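Local coordinates for protein class D beta-lactamase (Fusobacterium nucleatum subsp. polymorphum, PDB 4IED) that probably hydrolyses beta-lactam antibiotics to substituted beta-amino acids, as a class D beta-lactamase of the OXA type, at residues L173-Q176 with E177-K180; L161-S165 with Q166-P170; L99-A102 with I103-Q107. All coordinates share one frame; numbering follows the deposited sequence.

Contact 1. Residues L173-Q176 with E177-K180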
loop_
_atom_site.group_PDB
_atom_site.type_symbol
_atom_site.label_atom_id
_atom_site.label_comp_id
_atom_site.label_asym_id
_atom_site.label_seq_id
_atom_site.Cartn_x
_atom_site.Cartn_y
_atom_site.Cartn_z
ATOM N N LEU A 173 6.645 -15.774 9.683
ATOM C CA LEU A 173 5.218 -15.836 9.683
ATOM C C LEU A 173 4.543 -14.834 10.647
ATOM O O LEU A 173 3.559 -14.201 10.266
ATOM C CB LEU A 173 4.791 -17.268 10.036
ATOM C CG LEU A 173 4.645 -18.284 8.951
ATOM C CD1 LEU A 173 4.844 -17.967 7.476
ATOM C CD2 LEU A 173 4.633 -19.748 9.504
ATOM N N GLU A 174 5.084 -14.629 11.806
ATOM C CA GLU A 174 4.409 -13.789 12.787
ATOM C C GLU A 174 4.584 -12.343 12.366
ATOM O O GLU A 174 3.793 -11.591 12.753
ATOM C CB GLU A 174 4.808 -13.991 14.273
ATOM C CG GLU A 174 5.561 -15.213 14.548
ATOM C CD GLU A 174 6.989 -14.734 14.496
ATOM O OE1 GLU A 174 7.892 -15.370 15.114
ATOM O OE2 GLU A 174 7.025 -13.630 13.918
ATOM N N ASN A 175 5.594 -12.002 11.580
ATOM C CA ASN A 175 5.728 -10.642 11.124
ATOM C C ASN A 175 4.762 -10.360 9.985
ATOM O O ASN A 175 4.117 -9.292 9.964
ATOM C CB ASN A 175 7.162 -10.390 10.682
ATOM C CG ASN A 175 8.145 -10.468 11.867
ATOM O OD1 ASN A 175 7.683 -10.246 12.955
ATOM N ND2 ASN A 175 9.449 -10.710 11.656
ATOM N N GLN A 176 4.594 -11.325 9.056
ATOM C CA GLN A 176 3.576 -11.170 8.036
ATOM C C GLN A 176 2.202 -11.062 8.660
ATOM O O GLN A 176 1.371 -10.243 8.251
ATOM C CB GLN A 176 3.652 -12.267 6.968
ATOM C CG GLN A 176 4.971 -12.285 6.250
ATOM C CD GLN A 176 5.102 -13.410 5.266
ATOM O OE1 GLN A 176 5.795 -14.484 5.568
ATOM N NE2 GLN A 176 4.477 -13.289 4.151
ATOM N N GLU A 177 1.949 -11.855 9.677
ATOM C CA GLU A 177 0.619 -11.833 10.368
ATOM C C GLU A 177 0.307 -10.415 10.954
ATOM O O GLU A 177 -0.798 -9.930 10.897
ATOM C CB GLU A 177 0.538 -12.905 11.481
ATOM C CG GLU A 177 -0.882 -13.265 11.885
ATOM C CD GLU A 177 -1.649 -13.848 10.627
ATOM O OE1 GLU A 177 -1.034 -14.563 9.761
ATOM O OE2 GLU A 177 -2.846 -13.716 10.636
ATOM N N GLN A 178 1.313 -9.831 11.580
ATOM C CA GLN A 178 1.208 -8.524 12.151
ATOM C C GLN A 178 0.881 -7.493 11.114
ATOM O O GLN A 178 -0.024 -6.642 11.291
ATOM C CB GLN A 178 2.457 -8.150 12.897
ATOM C CG GLN A 178 2.625 -8.786 14.236
ATOM C CD GLN A 178 3.919 -8.399 14.806
ATOM O OE1 GLN A 178 4.154 -7.286 15.269
ATOM N NE2 GLN A 178 4.860 -9.296 14.689
ATOM N N VAL A 179 1.528 -7.606 9.953
ATOM C CA VAL A 179 1.236 -6.633 8.919
ATOM C C VAL A 179 -0.189 -6.815 8.358
ATOM O O VAL A 179 -0.906 -5.844 8.049
ATOM C CB VAL A 179 2.324 -6.695 7.790
ATOM C CG1 VAL A 179 1.919 -5.762 6.610
ATOM C CG2 VAL A 179 3.670 -6.270 8.358
ATOM N N LYS A 180 -0.642 -8.052 8.246
ATOM C CA LYS A 180 -2.033 -8.289 7.910
ATOM C C LYS A 180 -2.952 -7.695 8.970
ATOM O O LYS A 180 -3.931 -7.007 8.608
ATOM C CB LYS A 180 -2.310 -9.808 7.845
ATOM C CG LYS A 180 -1.512 -10.538 6.731
ATOM C CD LYS A 180 -1.954 -12.011 6.657
ATOM C CE LYS A 180 -3.355 -12.109 6.030
ATOM N NZ LYS A 180 -3.830 -13.522 5.960
HETATM O O HOH W 1 1.381 -15.495 9.090
HETATM O O HOH W 2 7.721 -9.372 15.535
#
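Chi1 of Gln178 (-76°) sets CG anti to its own carbonyl carbon, which places the extended chain beside the preceding turn, and the terminal torsion then swings NE2 to the carbonyl oxygen of Glu174. The motif is a regular alpha-helical turn, the first part of helix 173-182, with a side-chain amide bonded to the backbone four residues before it. Glu174 O therefore accepts two hydrogen bonds, from Gln178 N at 3.3 Å and from Gln178 NE2 at 3.2 Å. The two donors come from opposite faces of the carbonyl plane, NE2 standing 53° out of it, while the oxygen lies close to the plane of the Gln178 amide. Beside this, the Asn175 and Gln178 side chains run the same way, and a water lies 2.7 Å from Asn175 OD1 and accepts from Gln178 NE2. The far ends of both amides are held elsewhere: Asn175 ND2 by Glu69 OE1, Gln178 OE1 by Val76 N. Helix 173-182 is thus tied to helix 62-69 and the chain after it. On another side Glu177 places CG anti to its backbone N (chi1 -160°) and bends at chi2, bringing OE1 to within one water of Leu173 O. There one water donates to both Leu173 O, at 2.8 Å, and Glu177 OE1, at 2.7 Å, while Leu173 O also accepts from Glu177 N at 2.9 Å.

Contact 2. Residues L161-S165 with Q166-P170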
loop_
_atom_site.group_PDB
_atom_site.type_symbol
_atom_site.label_atom_id
_atom_site.label_comp_id
_atom_site.label_asym_id
_atom_site.label_seq_id
_atom_site.Cartn_x
_atom_site.Cartn_y
_atom_site.Cartn_z
ATOM N N LEU A 161 1.223 -8.414 -2.753
ATOM C CA LEU A 161 0.096 -8.462 -1.806
ATOM C C LEU A 161 -0.537 -9.853 -1.853
ATOM O O LEU A 161 -0.967 -10.348 -0.830
ATOM C CB LEU A 161 -0.909 -7.373 -2.150
ATOM C CG LEU A 161 -0.392 -6.008 -1.776
ATOM C CD1 LEU A 161 -1.200 -4.914 -2.495
ATOM C CD2 LEU A 161 -0.347 -5.675 -0.263
ATOM N N ASN A 162 -0.603 -10.459 -3.030
ATOM C CA ASN A 162 -1.065 -11.843 -3.137
ATOM C C ASN A 162 -0.229 -12.762 -2.243
ATOM O O ASN A 162 -0.739 -13.628 -1.509
ATOM C CB ASN A 162 -1.066 -12.302 -4.584
ATOM C CG ASN A 162 -1.437 -13.788 -4.657
ATOM O OD1 ASN A 162 -2.501 -14.204 -4.259
ATOM N ND2 ASN A 162 -0.553 -14.509 -5.136
ATOM N N LEU A 163 1.055 -12.577 -2.274
ATOM C CA LEU A 163 1.967 -13.373 -1.410
ATOM C C LEU A 163 1.815 -13.026 0.109
ATOM O O LEU A 163 1.748 -13.914 0.972
ATOM C CB LEU A 163 3.408 -13.244 -1.859
ATOM C CG LEU A 163 3.691 -13.784 -3.242
ATOM C CD1 LEU A 163 5.094 -13.304 -3.711
ATOM C CD2 LEU A 163 3.496 -15.260 -3.316
ATOM N N LEU A 164 1.833 -11.745 0.418
ATOM C CA LEU A 164 1.667 -11.311 1.803
ATOM C C LEU A 164 0.388 -11.888 2.428
ATOM O O LEU A 164 0.392 -12.368 3.554
ATOM C CB LEU A 164 1.590 -9.756 1.886
ATOM C CG LEU A 164 1.410 -9.182 3.303
ATOM C CD1 LEU A 164 2.472 -9.650 4.336
ATOM C CD2 LEU A 164 1.337 -7.667 3.275
ATOM N N SER A 165 -0.711 -11.843 1.690
ATOM C CA SER A 165 -2.055 -12.229 2.190
ATOM C C SER A 165 -2.072 -13.739 2.582
ATOM O O SER A 165 -2.856 -14.152 3.358
ATOM C CB SER A 165 -3.119 -11.986 1.122
ATOM O OG SER A 165 -2.986 -12.881 0.049
ATOM N N GLN A 166 -1.158 -14.505 1.977
ATOM C CA GLN A 166 -0.990 -15.950 2.271
ATOM C C GLN A 166 0.271 -16.271 3.106
ATOM O O GLN A 166 0.644 -17.461 3.255
ATOM C CB GLN A 166 -0.874 -16.609 0.923
ATOM C CG GLN A 166 -2.104 -16.477 0.014
ATOM C CD GLN A 166 -1.840 -17.134 -1.322
ATOM O OE1 GLN A 166 -1.372 -16.561 -2.326
ATOM N NE2 GLN A 166 -1.971 -18.445 -1.278
ATOM N N SER A 167 0.901 -15.233 3.648
ATOM C CA SER A 167 2.141 -15.407 4.441
ATOM C C SER A 167 3.170 -16.180 3.632
ATOM O O SER A 167 3.960 -16.947 4.175
ATOM C CB SER A 167 1.870 -16.037 5.812
ATOM O OG SER A 167 1.078 -15.086 6.572
ATOM N N LYS A 168 3.285 -15.875 2.350
ATOM C CA LYS A 168 4.221 -16.580 1.449
ATOM C C LYS A 168 5.460 -15.797 1.080
ATOM O O LYS A 168 6.291 -16.249 0.293
ATOM C CB LYS A 168 3.493 -17.024 0.147
ATOM C CG LYS A 168 2.621 -18.249 0.371
ATOM C CD LYS A 168 1.930 -18.575 -0.922
ATOM C CE LYS A 168 1.084 -19.822 -0.702
ATOM N NZ LYS A 168 1.776 -21.096 -0.505
ATOM N N LEU A 169 5.650 -14.667 1.689
ATOM C CA LEU A 169 6.879 -13.905 1.474
ATOM C C LEU A 169 8.001 -14.514 2.343
ATOM O O LEU A 169 7.721 -15.191 3.321
ATOM C CB LEU A 169 6.690 -12.411 1.777
ATOM C CG LEU A 169 5.720 -11.678 0.900
ATOM C CD1 LEU A 169 5.408 -10.281 1.444
ATOM C CD2 LEU A 169 6.344 -11.537 -0.509
ATOM N N PRO A 170 9.254 -14.207 1.993
ATOM C CA PRO A 170 10.376 -14.814 2.763
ATOM C C PRO A 170 10.747 -14.095 4.042
ATOM O O PRO A 170 11.873 -13.558 4.204
ATOM C CB PRO A 170 11.541 -14.728 1.737
ATOM C CG PRO A 170 11.273 -13.526 0.941
ATOM C CD PRO A 170 9.744 -13.473 0.781
HETATM O O HOH W 3 -1.633 -15.516 6.188
#
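Leu163 O accepts two backbone hydrogen bonds across the end of helix 154-165, and the pair differ in quality. Lys168 N reaches it at 2.8 Å in a nearly straight bond, with an N-H...O angle of 169°. Gln166 N, at 3.1 Å and 135°, is more bent and stands above the opposite face of the carbonyl. The next acceptor, Leu164 O, is taken by Ser167 N at 2.9 Å, again from well above the carbonyl plane. Ser165 turns OG between its own backbone N and carbonyl carbon (chi1 69°), a rotamer that lets the hydroxyl fold back and donate to Asn162 O at 2.8 Å. Ser165 O receives a probable hydrogen bond from Lys180 NZ of helix 173-182, plus a weak bond from a water that also donates to Ser167 OG at 2.8 Å. Beneath this polar turn Leu169 folds back over the helix: its CD2 meets Leu163 CB at 3.7 Å, the two side chains crossing at about a right angle, and its CD1 lies 3.9 Å from Leu164 CB. Leu164 in turn packs on Val179 and Trp214, so the apolar side of the turn faces helix 173-182 and the central sheet. Positive phi at Ser167, together with the Lys168-to-Leu163 and Ser167-to-Leu164 bonds, identifies a Schellman motif, here with Ser167 as its C-prime residue.

Contact 3. Residues L99-A102 with I103-Q107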
loop_
_atom_site.group_PDB
_atom_site.type_symbol
_atom_site.label_atom_id
_atom_site.label_comp_id
_atom_site.label_asym_id
_atom_site.label_seq_id
_atom_site.Cartn_x
_atom_site.Cartn_y
_atom_site.Cartn_z
ATOM N N LEU A 99 3.504 1.134 15.823
ATOM C CA LEU A 99 3.383 1.061 14.355
ATOM C C LEU A 99 2.000 0.799 13.872
ATOM O O LEU A 99 1.556 1.176 12.859
ATOM C CB LEU A 99 4.414 0.099 13.739
ATOM C CG LEU A 99 5.913 0.465 13.830
ATOM C CD1 LEU A 99 6.735 -0.606 13.129
ATOM C CD2 LEU A 99 6.210 1.791 13.228
ATOM N N ARG A 100 1.231 0.028 14.689
ATOM C CA ARG A 100 -0.168 -0.176 14.389
ATOM C C ARG A 100 -0.935 1.103 14.205
ATOM O O ARG A 100 -1.610 1.283 13.191
ATOM C CB ARG A 100 -0.820 -1.026 15.488
ATOM C CG ARG A 100 -2.292 -1.238 15.292
ATOM C CD ARG A 100 -2.974 -1.929 16.513
ATOM N NE ARG A 100 -2.439 -3.281 16.788
ATOM C CZ ARG A 100 -2.688 -4.384 16.095
ATOM N NH1 ARG A 100 -3.555 -4.366 15.052
ATOM N NH2 ARG A 100 -1.990 -5.459 16.483
ATOM N N TYR A 101 -0.794 2.037 15.152
ATOM C CA TYR A 101 -1.447 3.321 15.016
ATOM C C TYR A 101 -0.845 4.083 13.895
ATOM O O TYR A 101 -1.564 4.727 13.087
ATOM C CB TYR A 101 -1.254 4.075 16.317
ATOM C CG TYR A 101 -1.884 5.469 16.238
ATOM C CD1 TYR A 101 -3.213 5.668 16.429
ATOM C CD2 TYR A 101 -1.088 6.571 16.006
ATOM C CE1 TYR A 101 -3.803 6.937 16.301
ATOM C CE2 TYR A 101 -1.664 7.856 15.884
ATOM C CZ TYR A 101 -2.997 7.991 16.035
ATOM O OH TYR A 101 -3.666 9.195 15.974
ATOM N N ALA A 102 0.472 4.039 13.814
ATOM C CA ALA A 102 1.173 4.857 12.803
ATOM C C ALA A 102 0.714 4.519 11.366
ATOM O O ALA A 102 0.473 5.393 10.513
ATOM C CB ALA A 102 2.623 4.720 12.917
ATOM N N ILE A 103 0.522 3.243 11.057
ATOM C CA ILE A 103 0.092 2.882 9.690
ATOM C C ILE A 103 -1.348 3.311 9.429
ATOM O O ILE A 103 -1.671 3.767 8.328
ATOM C CB ILE A 103 0.383 1.421 9.327
ATOM C CG1 ILE A 103 0.301 1.190 7.816
ATOM C CG2 ILE A 103 -0.651 0.481 10.046
ATOM C CD1 ILE A 103 0.821 -0.172 7.341
ATOM N N LYS A 104 -2.209 3.229 10.464
ATOM C CA LYS A 104 -3.573 3.496 10.293
ATOM C C LYS A 104 -3.842 4.969 9.957
ATOM O O LYS A 104 -4.763 5.306 9.192
ATOM C CB LYS A 104 -4.329 3.146 11.578
ATOM C CG LYS A 104 -4.527 1.647 11.738
ATOM C CD LYS A 104 -5.048 1.325 13.133
ATOM C CE LYS A 104 -5.297 -0.157 13.395
ATOM N NZ LYS A 104 -6.517 -0.670 12.744
ATOM N N VAL A 105 -3.014 5.837 10.547
ATOM C CA VAL A 105 -3.134 7.260 10.313
ATOM C C VAL A 105 -2.144 7.816 9.265
ATOM O O VAL A 105 -2.166 8.986 8.920
ATOM C CB VAL A 105 -3.000 8.129 11.585
ATOM C CG1 VAL A 105 -3.980 7.533 12.655
ATOM C CG2 VAL A 105 -1.614 8.155 12.163
ATOM N N SER A 106 -1.288 6.930 8.802
ATOM C CA SER A 106 -0.207 7.265 7.821
ATOM C C SER A 106 0.760 8.291 8.401
ATOM O O SER A 106 1.087 9.354 7.811
ATOM C CB SER A 106 -0.836 7.762 6.516
ATOM O OG SER A 106 0.072 7.431 5.428
ATOM N N GLN A 107 1.208 8.003 9.613
ATOM C CA GLN A 107 2.030 8.912 10.419
ATOM C C GLN A 107 3.468 8.955 9.860
ATOM O O GLN A 107 4.369 8.235 10.295
ATOM C CB GLN A 107 1.971 8.504 11.902
ATOM C CG GLN A 107 2.574 9.501 12.903
ATOM C CD GLN A 107 2.440 8.997 14.326
ATOM O OE1 GLN A 107 2.549 7.761 14.518
ATOM N NE2 GLN A 107 2.369 9.872 15.302
HETATM O O HOH W 4 -6.017 -3.521 13.230
#
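Val105 lays a methyl over the ring of Tyr101 in a CH-pi contact near the C-terminal end of the helix. Its CG1 sits 3.9 Å from the ring centroid and 26° off the normal, displaced toward the rim so that its nearest ring atom is Tyr101 CZ at 3.5 Å. Tyr101 has CG anti to its backbone N (chi1 178°), which sends the ring along the helix toward Val105. The hydroxyl beyond is bonded to Ser92 O. Gln107 OE1 approaches the ring edge and lies 3.4 Å from Ala102 CB; this oxygen accepts from Ser97 OG. The backbone closes as a Schellman motif: Ser106 has positive phi, Gln107 N donates to Ala102 O at 2.9 Å and 173°, and the Ser106 N to Ile103 O bond is weak. The Ser106 hydroxyl bonds to Ser57 OG and Lys196 NZ and weakly to NZ of the carboxylated lysine at position 60. This is consistent with the S-x-V motif at the active site of class D beta-lactamases, with Ser57 and position 60 in S-x-x-K and Lys196 in K-T-G. Arg100 and Lys104 lie side by side, with Arg100 CG 3.7 Å from Lys104 CE. Their NH1 and NZ stay 5.3 Å apart, bridged by a water that accepts from both, weakly from NH1. Salt bridges from Arg100 to Asp77 and Asp181 probably offset the like charges.

How the contacts relate
From the N terminus the order is contact 3, contact 2, contact 1, strictly in series: none nests within or crosses another, and each joins residues on one continuous piece of chain. Contact 3 ends helix 99-105 just before helix 108-130; contact 2 ends helix 154-165 and turns into the loop that leads to helix 173-182, where contact 1 begins. Contacts 1 and 2 touch, their centres about 9 Å apart, through Lys180 and through Gln176, which packs against Ser167 and Leu169. Contact 3 touches neither, its centre about 15 Å from that of contact 1, yet Arg100 and Ile103 reach Ile182 at the end of helix 173-182, linking the helical regions.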